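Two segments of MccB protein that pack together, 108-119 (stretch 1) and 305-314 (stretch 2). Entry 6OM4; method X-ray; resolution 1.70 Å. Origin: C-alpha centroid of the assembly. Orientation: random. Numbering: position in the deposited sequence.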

ATOM      1  N   LEU A 108      -5.169 -17.981  -0.555  1.00 16.66           N
ATOM      2  CA  LEU A 108      -4.130 -17.932   0.504  1.00 16.46           C
ATOM      3  C   LEU A 108      -3.762 -16.484   0.862  1.00 17.62           C
ATOM      4  O   LEU A 108      -3.551 -16.172   2.006  1.00 18.00           O
ATOM      5  CB  LEU A 108      -2.898 -18.732   0.096  1.00 19.41           C
ATOM      6  CG  LEU A 108      -3.195 -20.180  -0.279  1.00 20.96           C
ATOM      7  CD1 LEU A 108      -1.908 -20.905  -0.672  1.00 22.55           C
ATOM      8  CD2 LEU A 108      -3.863 -20.903   0.877  1.00 21.83           C
ATOM      9  N   VAL A 109      -3.722 -15.586  -0.126  1.00 16.39           N
ATOM     10  CA  VAL A 109      -3.558 -14.182   0.193  1.00 16.68           C
ATOM     11  C   VAL A 109      -4.697 -13.700   1.096  1.00 15.84           C
ATOM     12  O   VAL A 109      -4.471 -12.973   2.102  1.00 16.49           O
ATOM     13  CB  VAL A 109      -3.484 -13.324  -1.078  1.00 17.00           C
ATOM     14  CG1 VAL A 109      -3.480 -11.856  -0.690  1.00 17.28           C
ATOM     15  CG2 VAL A 109      -2.289 -13.707  -1.933  1.00 18.70           C
ATOM     16  N   GLN A 110      -5.934 -14.015   0.716  1.00 15.99           N
ATOM     17  CA  GLN A 110      -7.099 -13.510   1.436  1.00 16.27           C
ATOM     18  C   GLN A 110      -7.044 -14.002   2.886  1.00 17.08           C
ATOM     19  O   GLN A 110      -7.369 -13.269   3.806  1.00 15.50           O
ATOM     20  CB  GLN A 110      -8.415 -13.890   0.752  1.00 17.30           C
ATOM     21  CG  GLN A 110      -9.634 -13.158   1.293  1.00 17.49           C
ATOM     22  CD  GLN A 110      -9.592 -11.665   1.058  1.00 19.29           C
ATOM     23  OE1 GLN A 110      -9.849 -10.850   1.958  1.00 22.75           O
ATOM     24  NE2 GLN A 110      -9.240 -11.299  -0.155  1.00 14.37           N
ATOM     25  N   ASP A 111      -6.575 -15.242   3.082  1.00 17.02           N
ATOM     26  CA  ASP A 111      -6.484 -15.844   4.390  1.00 19.77           C
ATOM     27  C   ASP A 111      -5.476 -15.080   5.259  1.00 18.39           C
ATOM     28  O   ASP A 111      -5.700 -14.850   6.443  1.00 18.32           O
ATOM     29  CB  ASP A 111      -6.079 -17.313   4.246  1.00 21.83           C
ATOM     30  CG  ASP A 111      -5.904 -18.066   5.541  1.00 24.84           C
ATOM     31  OD1 ASP A 111      -6.941 -18.311   6.214  1.00 26.30           O
ATOM     32  OD2 ASP A 111      -4.735 -18.384   5.864  1.00 29.08           O
ATOM     33  N   LYS A 112      -4.369 -14.631   4.669  1.00 16.26           N
ATOM     34  CA  LYS A 112      -3.398 -13.849   5.406  1.00 16.67           C
ATOM     35  C   LYS A 112      -3.986 -12.492   5.811  1.00 17.04           C
ATOM     36  O   LYS A 112      -3.737 -12.023   6.905  1.00 16.67           O
ATOM     37  CB  LYS A 112      -2.101 -13.691   4.622  1.00 18.22           C
ATOM     38  CG  LYS A 112      -1.323 -14.974   4.471  1.00 19.21           C
ATOM     39  CD  LYS A 112      -0.256 -14.943   3.451  1.00 25.32           C
ATOM     40  CE  LYS A 112       0.306 -16.334   3.206  1.00 30.22           C
ATOM     41  NZ  LYS A 112       1.646 -16.213   2.607  1.00 38.75           N
ATOM     42  N   LEU A 113      -4.794 -11.882   4.928  1.00 15.01           N
ATOM     43  CA  LEU A 113      -5.393 -10.592   5.270  1.00 15.38           C
ATOM     44  C   LEU A 113      -6.396 -10.790   6.406  1.00 16.83           C
ATOM     45  O   LEU A 113      -6.405 -10.009   7.336  1.00 18.38           O
ATOM     46  CB  LEU A 113      -6.079  -9.968   4.053  1.00 16.01           C
ATOM     47  CG  LEU A 113      -5.152  -9.652   2.873  1.00 16.36           C
ATOM     48  CD1 LEU A 113      -5.985  -9.213   1.675  1.00 16.04           C
ATOM     49  CD2 LEU A 113      -4.087  -8.619   3.177  1.00 16.34           C
ATOM     50  N   LYS A 114      -7.217 -11.833   6.296  1.00 17.37           N
ATOM     51  CA  LYS A 114      -8.231 -12.132   7.312  1.00 18.58           C
ATOM     52  C   LYS A 114      -7.590 -12.302   8.697  1.00 19.36           C
ATOM     53  O   LYS A 114      -8.214 -11.948   9.692  1.00 19.27           O
ATOM     54  CB  LYS A 114      -9.018 -13.380   6.919  1.00 21.27           C
ATOM     55  CG  LYS A 114     -10.196 -13.665   7.835  1.00 26.65           C
ATOM     56  CD  LYS A 114     -10.985 -14.904   7.466  1.00 32.79           C
ATOM     57  CE  LYS A 114     -12.402 -14.875   8.015  1.00 41.70           C
ATOM     58  NZ  LYS A 114     -12.972 -16.241   8.157  1.00 46.68           N
ATOM     59  N   ASN A 115      -6.399 -12.897   8.764  1.00 18.67           N
ATOM     60  CA  ASN A 115      -5.757 -13.256  10.047  1.00 21.60           C
ATOM     61  C   ASN A 115      -4.932 -12.092  10.613  1.00 20.38           C
ATOM     62  O   ASN A 115      -4.397 -12.191  11.718  1.00 19.51           O
ATOM     63  CB  ASN A 115      -4.855 -14.486   9.897  1.00 26.58           C
ATOM     64  CG  ASN A 115      -5.629 -15.783   9.766  1.00 30.56           C
ATOM     65  OD1 ASN A 115      -6.854 -15.802   9.896  1.00 39.68           O
ATOM     66  ND2 ASN A 115      -4.924 -16.868   9.487  1.00 35.84           N
ATOM     67  N   ALA A 116      -4.818 -10.989   9.864  1.00 17.64           N
ATOM     68  CA  ALA A 116      -3.982  -9.845  10.203  1.00 18.55           C
ATOM     69  C   ALA A 116      -4.697  -8.847  11.122  1.00 18.51           C
ATOM     70  O   ALA A 116      -5.927  -8.722  11.120  1.00 18.62           O
ATOM     71  CB  ALA A 116      -3.583  -9.129   8.946  1.00 18.07           C
ATOM     72  N   LYS A 117      -3.873  -8.129  11.886  1.00 18.69           N
ATOM     73  CA  LYS A 117      -4.267  -7.013  12.725  1.00 19.82           C
ATOM     74  C   LYS A 117      -3.451  -5.792  12.331  1.00 16.47           C
ATOM     75  O   LYS A 117      -2.194  -5.822  12.287  1.00 17.22           O
ATOM     76  CB  LYS A 117      -4.056  -7.420  14.186  1.00 22.57           C
ATOM     77  CG  LYS A 117      -4.379  -6.379  15.245  1.00 27.50           C
ATOM     78  CD  LYS A 117      -3.915  -6.833  16.651  1.00 30.06           C
ATOM     79  CE  LYS A 117      -4.835  -6.295  17.721  1.00 37.40           C
ATOM     80  NZ  LYS A 117      -4.267  -6.436  19.082  1.00 40.82           N
ATOM     81  N   VAL A 118      -4.147  -4.678  12.054  1.00 15.98           N
ATOM     82  CA  VAL A 118      -3.477  -3.463  11.706  1.00 14.42           C
ATOM     83  C   VAL A 118      -3.912  -2.344  12.671  1.00 15.12           C
ATOM     84  O   VAL A 118      -5.100  -2.202  12.939  1.00 15.41           O
ATOM     85  CB  VAL A 118      -3.765  -3.067  10.237  1.00 13.85           C
ATOM     86  CG1 VAL A 118      -3.172  -1.722   9.895  1.00 14.90           C
ATOM     87  CG2 VAL A 118      -3.286  -4.163   9.265  1.00 14.92           C
ATOM     88  N   VAL A 119      -2.950  -1.508  13.087  1.00 15.61           N
ATOM     89  CA  VAL A 119      -3.171  -0.301  13.883  1.00 14.93           C
ATOM     90  C   VAL A 119      -3.137   0.894  12.940  1.00 16.34           C
ATOM     91  O   VAL A 119      -2.222   1.043  12.150  1.00 17.48           O
ATOM     92  CB  VAL A 119      -2.099  -0.146  14.982  1.00 18.25           C
ATOM     93  CG1 VAL A 119      -2.127   1.234  15.601  1.00 19.34           C
ATOM     94  CG2 VAL A 119      -2.238  -1.208  16.033  1.00 17.79           C
TER
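Stretch 2, residues 305-314: DVIKFIGKYS

The closest approach of the two backbones falls at a glycine: the CA atoms of V109 and G311 lie only 4.8 Å apart, although the axes of the two helices come no nearer than 8.9 Å. G311 suits this place because it has no side chain. An ideal CB there would lie 3.0 Å from V109 CG1, a tight fit, and would clash with the carbonyl of its own helix, at 2.9 Å from I307 O. The valine instead lies against bare backbone, with V109 CG2 3.7 Å from G311 O.

Stretch 2 enters as a helix already under way, and its 305-311 portion crosses helix 108-114 at 106°, slightly past perpendicular. Backbone hydrogen bonds of the i to i+4 kind hold it, from F309 N to D305 O (2.8 Å) through K312 N to K308 O (2.9 Å). K312 then leaves helical geometry with a positive phi of 70°, and the chain continues as loop through Y313 and S314.

The contact with helix 108-114 involves I307, I310 and G311, towards the C-terminal end of helix 305-311, while V306, a turn before I310, meets the strand that follows in stretch 1. I310 is the centre of the packing and has the largest covered area of any residue here. Its CA-to-CB bond points toward stretch 1, and its beta-branched side chain, in the m,t rotamer, presents two methyls to different neighbours: I310 CG2 meets L113 CD2 at 3.6 Å and K112 O at 3.5 Å, while I310 CD1 reaches A116 CB at 3.8 Å and V118 CG2 at 3.9 Å. The small methyl of A116 contributes an apolar surface where the chain passes from helix to strand.

The CA-to-CB bond of L113 points sideways relative to stretch 2, yet the end of the side chain comes nearer, bringing L113 CD2 within 4.3 Å of I307 CG2. One turn before I310, V306 extends the apolar contact, with V306 CG1 4.2 Å from V118 CG2. The beta-branched valine at 118 also suits its extended strand conformation.

Beyond the glycine, Y313 CB packs 4.0 Å from V109 CG2, and V109 CG1 approaches the tyrosine ring obliquely; the hydroxyl is hydrogen-bonded elsewhere in the structure. At the exposed margin, K112 lays its aliphatic chain along the helix end, K112 CD being 3.8 Å from G311 O, while its amine can remain accessible to solvent. No hydrogen bond joins the stretches; the contact, burying 449 Å² in all, depends chiefly on apolar packing and close fit.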

ATOM      1  N   ASP A 305       1.029  -1.048   0.009  1.00 14.29           N
ATOM      2  CA  ASP A 305       2.178  -1.670   0.688  1.00 15.85           C
ATOM      3  C   ASP A 305       1.762  -2.498   1.913  1.00 14.73           C
ATOM      4  O   ASP A 305       2.326  -3.555   2.096  1.00 14.51           O
ATOM      5  CB  ASP A 305       3.243  -0.623   0.986  1.00 17.54           C
ATOM      6  CG  ASP A 305       4.142  -0.368  -0.230  1.00 19.38           C
ATOM      7  OD1 ASP A 305       3.877  -0.934  -1.366  1.00 22.42           O
ATOM      8  OD2 ASP A 305       5.113   0.379  -0.049  1.00 24.87           O
ATOM      9  N   VAL A 306       0.755  -2.085   2.687  1.00 13.62           N
ATOM     10  CA  VAL A 306       0.231  -2.907   3.798  1.00 14.14           C
ATOM     11  C   VAL A 306      -0.331  -4.246   3.286  1.00 13.46           C
ATOM     12  O   VAL A 306       0.019  -5.354   3.806  1.00 12.93           O
ATOM     13  CB  VAL A 306      -0.829  -2.139   4.598  1.00 14.72           C
ATOM     14  CG1 VAL A 306      -1.549  -3.044   5.582  1.00 14.75           C
ATOM     15  CG2 VAL A 306      -0.217  -0.942   5.283  1.00 16.17           C
ATOM     16  N   ILE A 307      -1.157  -4.182   2.234  1.00 13.02           N
ATOM     17  CA  ILE A 307      -1.762  -5.389   1.644  1.00 14.10           C
ATOM     18  C   ILE A 307      -0.661  -6.306   1.114  1.00 14.10           C
ATOM     19  O   ILE A 307      -0.699  -7.516   1.330  1.00 14.76           O
ATOM     20  CB  ILE A 307      -2.828  -5.012   0.587  1.00 14.64           C
ATOM     21  CG1 ILE A 307      -4.025  -4.362   1.285  1.00 15.73           C
ATOM     22  CG2 ILE A 307      -3.234  -6.199  -0.247  1.00 16.00           C
ATOM     23  CD1 ILE A 307      -4.968  -3.653   0.359  1.00 16.55           C
ATOM     24  N   LYS A 308       0.360  -5.753   0.461  1.00 14.97           N
ATOM     25  CA  LYS A 308       1.462  -6.599  -0.054  1.00 14.40           C
ATOM     26  C   LYS A 308       2.307  -7.151   1.090  1.00 15.61           C
ATOM     27  O   LYS A 308       2.751  -8.273   1.005  1.00 14.72           O
ATOM     28  CB  LYS A 308       2.331  -5.838  -1.051  1.00 14.09           C
ATOM     29  CG  LYS A 308       1.586  -5.538  -2.336  1.00 16.44           C
ATOM     30  CD  LYS A 308       2.250  -4.565  -3.279  1.00 17.62           C
ATOM     31  CE  LYS A 308       1.441  -4.494  -4.568  1.00 19.86           C
ATOM     32  NZ  LYS A 308       1.960  -3.470  -5.501  1.00 21.05           N
ATOM     33  N   PHE A 309       2.554  -6.336   2.118  1.00 14.46           N
ATOM     34  CA  PHE A 309       3.399  -6.781   3.224  1.00 15.60           C
ATOM     35  C   PHE A 309       2.736  -8.005   3.882  1.00 15.09           C
ATOM     36  O   PHE A 309       3.404  -8.966   4.303  1.00 17.32           O
ATOM     37  CB  PHE A 309       3.593  -5.631   4.221  1.00 15.91           C
ATOM     38  CG  PHE A 309       4.303  -6.014   5.491  1.00 16.61           C
ATOM     39  CD1 PHE A 309       5.652  -6.320   5.448  1.00 17.50           C
ATOM     40  CD2 PHE A 309       3.626  -6.171   6.683  1.00 16.83           C
ATOM     41  CE1 PHE A 309       6.328  -6.691   6.601  1.00 17.90           C
ATOM     42  CE2 PHE A 309       4.309  -6.553   7.835  1.00 17.97           C
ATOM     43  CZ  PHE A 309       5.650  -6.817   7.788  1.00 16.69           C
ATOM     44  N   ILE A 310       1.447  -7.905   4.125  1.00 14.48           N
ATOM     45  CA  ILE A 310       0.680  -8.973   4.785  1.00 16.36           C
ATOM     46  C   ILE A 310       0.439 -10.129   3.808  1.00 17.88           C
ATOM     47  O   ILE A 310       0.511 -11.321   4.211  1.00 17.17           O
ATOM     48  CB  ILE A 310      -0.655  -8.443   5.323  1.00 16.80           C
ATOM     49  CG1 ILE A 310      -0.424  -7.450   6.469  1.00 18.41           C
ATOM     50  CG2 ILE A 310      -1.606  -9.587   5.658  1.00 18.01           C
ATOM     51  CD1 ILE A 310      -1.644  -6.673   6.831  1.00 21.43           C
ATOM     52  N   GLY A 311       0.084  -9.797   2.551  1.00 16.83           N
ATOM     53  CA  GLY A 311      -0.388 -10.837   1.611  1.00 17.13           C
ATOM     54  C   GLY A 311       0.723 -11.632   0.941  1.00 17.65           C
ATOM     55  O   GLY A 311       0.464 -12.752   0.422  1.00 17.54           O
ATOM     56  N   LYS A 312       1.917 -11.035   0.857  1.00 18.11           N
ATOM     57  CA  LYS A 312       3.191 -11.702   0.457  1.00 23.73           C
ATOM     58  C   LYS A 312       3.230 -12.080  -1.034  1.00 22.55           C
ATOM     59  O   LYS A 312       4.097 -12.814  -1.415  1.00 27.72           O
ATOM     60  CB  LYS A 312       3.482 -12.938   1.335  1.00 26.10           C
ATOM     61  CG  LYS A 312       3.696 -12.654   2.813  1.00 33.16           C
ATOM     62  CD  LYS A 312       4.807 -11.676   3.106  1.00 40.03           C
ATOM     63  CE  LYS A 312       4.927 -11.331   4.582  1.00 49.90           C
ATOM     64  NZ  LYS A 312       5.914 -12.178   5.296  1.00 54.24           N
ATOM     65  N   TYR A 313       2.379 -11.490  -1.879  1.00 16.95           N
ATOM     66  CA  TYR A 313       2.242 -11.902  -3.279  1.00 17.24           C
ATOM     67  C   TYR A 313       3.115 -11.030  -4.190  1.00 17.36           C
ATOM     68  O   TYR A 313       3.408 -11.400  -5.348  1.00 18.31           O
ATOM     69  CB  TYR A 313       0.784 -11.848  -3.699  1.00 15.98           C
ATOM     70  CG  TYR A 313       0.176 -10.475  -3.693  1.00 15.94           C
ATOM     71  CD1 TYR A 313       0.216  -9.651  -4.811  1.00 16.98           C
ATOM     72  CD2 TYR A 313      -0.460 -10.007  -2.563  1.00 15.69           C
ATOM     73  CE1 TYR A 313      -0.374  -8.403  -4.801  1.00 15.95           C
ATOM     74  CE2 TYR A 313      -1.027  -8.746  -2.529  1.00 15.68           C
ATOM     75  CZ  TYR A 313      -0.967  -7.942  -3.649  1.00 15.91           C
ATOM     76  OH  TYR A 313      -1.577  -6.723  -3.597  1.00 16.77           O
ATOM     77  N   SER A 314       3.564  -9.889  -3.656  1.00 16.56           N
ATOM     78  CA  SER A 314       4.380  -8.915  -4.407  1.00 17.92           C
ATOM     79  C   SER A 314       5.093  -8.022  -3.395  1.00 18.09           C
ATOM     80  O   SER A 314       4.610  -7.854  -2.305  1.00 19.58           O
ATOM     81  CB  SER A 314       3.533  -8.118  -5.347  1.00 19.82           C
ATOM     82  OG  SER A 314       4.344  -7.258  -6.146  1.00 22.36           O
TER